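Local coordinates for protein ribulose-5-phosphate reductase 1 (Staphylococcus aureus, PDB 6XHK) that catalyses the NADPH-dependent reduction of D-ribulose 5-phosphate to D-ribitol 5-phosphate, a step in the biosynthesis of poly(ribitol phosphate) wall teichoic acid, at residues A[310-315]-A[333-338]. Numbering follows the deposited sequence.
Sequences QEFEIA and GKTVLK
The carbonyl O of F312 accepts the amide of K338, with N and O 2.7 Å apart, and also meets CA of L337 in a CA-H...O contact. V336 O is used in the same double way: it takes the amide N of F312 at 3.0 Å, a more bent bond (134° at the hydrogen), and CA-H of E311. With V336 N bonded to Q310 O and I314 N to K338 O, four bonds fix a parallel register of E311 with V336, F312 with L337 and E313 with K338.

On the face of E313 and K338 the two side chains run side by side in the same direction. CG of K338 lies anti to its backbone N (chi1 -167°), and the extended chain passes E313, its CD 3.7 Å from E313 CG. The salt bridge between K338 NZ and E313 OE2 is long, at 3.5 Å.

The other face is mostly apolar. L337 CD2 reaches both F312 CB and, at 3.9 Å, I314 CD1, while T335 CG2 sits at the edge of the F312 ring, 3.8 Å from F312 CD2. Helix 318-328 covers this side through A323 and A326, completing a beta-alpha-beta unit, and its D327 OD1 is hydrogen-bonded to T335 OG1.

Strand 334-339 also pairs antiparallel with strand 28-36, joining the unit to the mixed sheet. K334, at its start, points away from 310-315; its NZ hydrogen-bonds I37 O and salt-bridges E65, a predicted ligand of the catalytic zinc. The register thus rests on the four backbone bonds, and the long, partly solvent-exposed ion pair probably adds little to it.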
loop_
_atom_site.group_PDB
_atom_site.type_symbol
_atom_site.label_atom_id
_atom_site.label_comp_id
_atom_site.label_asym_id
_atom_site.label_seq_id
_atom_site.Cartn_x
_atom_site.Cartn_y
_atom_site.Cartn_z
ATOM N N GLN A 310 -15.076 0.044 3.210
ATOM C CA GLN A 310 -16.222 -0.798 2.914
ATOM C C GLN A 310 -15.773 -2.141 2.332
ATOM O O GLN A 310 -14.742 -2.229 1.663
ATOM C CB GLN A 310 -17.167 -0.059 1.962
ATOM C CG GLN A 310 -18.641 -0.400 2.166
ATOM C CD GLN A 310 -19.581 0.566 1.460
ATOM O OE1 GLN A 310 -19.154 1.587 0.906
ATOM N NE2 GLN A 310 -20.861 0.219 1.434
ATOM N N GLU A 311 -16.536 -3.200 2.631
ATOM C CA GLU A 311 -16.275 -4.562 2.173
ATOM C C GLU A 311 -17.369 -4.987 1.194
ATOM O O GLU A 311 -18.535 -4.608 1.340
ATOM C CB GLU A 311 -16.233 -5.563 3.341
ATOM C CG GLU A 311 -15.311 -6.758 3.142
ATOM C CD GLU A 311 -15.540 -7.893 4.142
ATOM O OE1 GLU A 311 -16.706 -8.296 4.346
ATOM O OE2 GLU A 311 -14.564 -8.379 4.740
ATOM N N PHE A 312 -16.991 -5.774 0.187
ATOM C CA PHE A 312 -17.928 -6.190 -0.852
ATOM C C PHE A 312 -17.742 -7.668 -1.159
ATOM O O PHE A 312 -16.611 -8.126 -1.335
ATOM C CB PHE A 312 -17.746 -5.356 -2.127
ATOM C CG PHE A 312 -18.302 -3.972 -2.019
ATOM C CD1 PHE A 312 -19.646 -3.737 -2.240
ATOM C CD2 PHE A 312 -17.495 -2.909 -1.646
ATOM C CE1 PHE A 312 -20.167 -2.456 -2.125
ATOM C CE2 PHE A 312 -18.016 -1.638 -1.526
ATOM C CZ PHE A 312 -19.354 -1.413 -1.769
ATOM N N GLU A 313 -18.843 -8.417 -1.203
ATOM C CA GLU A 313 -18.784 -9.820 -1.594
ATOM C C GLU A 313 -19.003 -9.897 -3.102
ATOM O O GLU A 313 -20.048 -9.466 -3.603
ATOM C CB GLU A 313 -19.811 -10.673 -0.835
ATOM C CG GLU A 313 -19.511 -10.885 0.671
ATOM C CD GLU A 313 -20.428 -11.914 1.345
ATOM O OE1 GLU A 313 -21.248 -12.549 0.642
ATOM O OE2 GLU A 313 -20.325 -12.082 2.585
ATOM N N ILE A 314 -18.017 -10.435 -3.821
ATOM C CA ILE A 314 -17.982 -10.386 -5.279
ATOM C C ILE A 314 -18.376 -11.756 -5.815
ATOM O O ILE A 314 -17.568 -12.694 -5.824
ATOM C CB ILE A 314 -16.603 -9.966 -5.803
ATOM C CG1 ILE A 314 -16.090 -8.717 -5.067
ATOM C CG2 ILE A 314 -16.670 -9.702 -7.288
ATOM C CD1 ILE A 314 -17.051 -7.543 -5.063
ATOM N N ALA A 315 -19.617 -11.866 -6.283
ATOM C CA ALA A 315 -20.126 -13.108 -6.827
ATOM C C ALA A 315 -20.566 -13.009 -8.278
ATOM O O ALA A 315 -20.709 -14.050 -8.925
ATOM C CB ALA A 315 -21.296 -13.607 -5.976
ATOM N N GLY A 333 -10.075 5.452 3.779
ATOM C CA GLY A 333 -9.884 4.026 3.912
ATOM C C GLY A 333 -9.786 3.283 2.590
ATOM O O GLY A 333 -9.964 3.833 1.497
ATOM N N LYS A 334 -9.491 1.990 2.724
ATOM C CA LYS A 334 -9.385 1.022 1.639
ATOM C C LYS A 334 -10.690 0.247 1.466
ATOM O O LYS A 334 -11.385 -0.049 2.440
ATOM C CB LYS A 334 -8.240 0.046 1.940
ATOM C CG LYS A 334 -6.832 0.661 2.053
ATOM C CD LYS A 334 -6.315 1.130 0.711
ATOM C CE LYS A 334 -5.822 -0.066 -0.078
ATOM N NZ LYS A 334 -5.328 0.262 -1.442
ATOM N N THR A 335 -11.016 -0.086 0.214
ATOM C CA THR A 335 -12.171 -0.930 -0.126
ATOM C C THR A 335 -11.762 -2.393 -0.303
ATOM O O THR A 335 -10.996 -2.722 -1.217
ATOM C CB THR A 335 -12.853 -0.428 -1.405
ATOM O OG1 THR A 335 -13.134 0.978 -1.301
ATOM C CG2 THR A 335 -14.084 -1.258 -1.788
ATOM N N VAL A 336 -12.297 -3.276 0.548
ATOM C CA VAL A 336 -11.947 -4.694 0.539
ATOM C C VAL A 336 -12.966 -5.476 -0.281
ATOM O O VAL A 336 -14.150 -5.124 -0.351
ATOM C CB VAL A 336 -11.832 -5.250 1.975
ATOM C CG1 VAL A 336 -11.201 -6.613 1.962
ATOM C CG2 VAL A 336 -10.979 -4.324 2.817
ATOM N N LEU A 337 -12.486 -6.539 -0.928
ATOM C CA LEU A 337 -13.289 -7.415 -1.777
ATOM C C LEU A 337 -13.189 -8.836 -1.249
ATOM O O LEU A 337 -12.091 -9.397 -1.187
ATOM C CB LEU A 337 -12.821 -7.348 -3.235
ATOM C CG LEU A 337 -12.793 -5.987 -3.934
ATOM C CD1 LEU A 337 -12.482 -6.160 -5.395
ATOM C CD2 LEU A 337 -14.141 -5.340 -3.811
ATOM N N LYS A 338 -14.337 -9.405 -0.856
ATOM C CA LYS A 338 -14.454 -10.810 -0.464
ATOM C C LYS A 338 -14.706 -11.627 -1.737
ATOM O O LYS A 338 -15.765 -11.515 -2.365
ATOM C CB LYS A 338 -15.559 -11.009 0.580
ATOM C CG LYS A 338 -15.555 -12.381 1.284
ATOM C CD LYS A 338 -16.645 -12.486 2.330
ATOM C CE LYS A 338 -16.605 -13.817 3.091
ATOM N NZ LYS A 338 -17.735 -13.984 4.079
#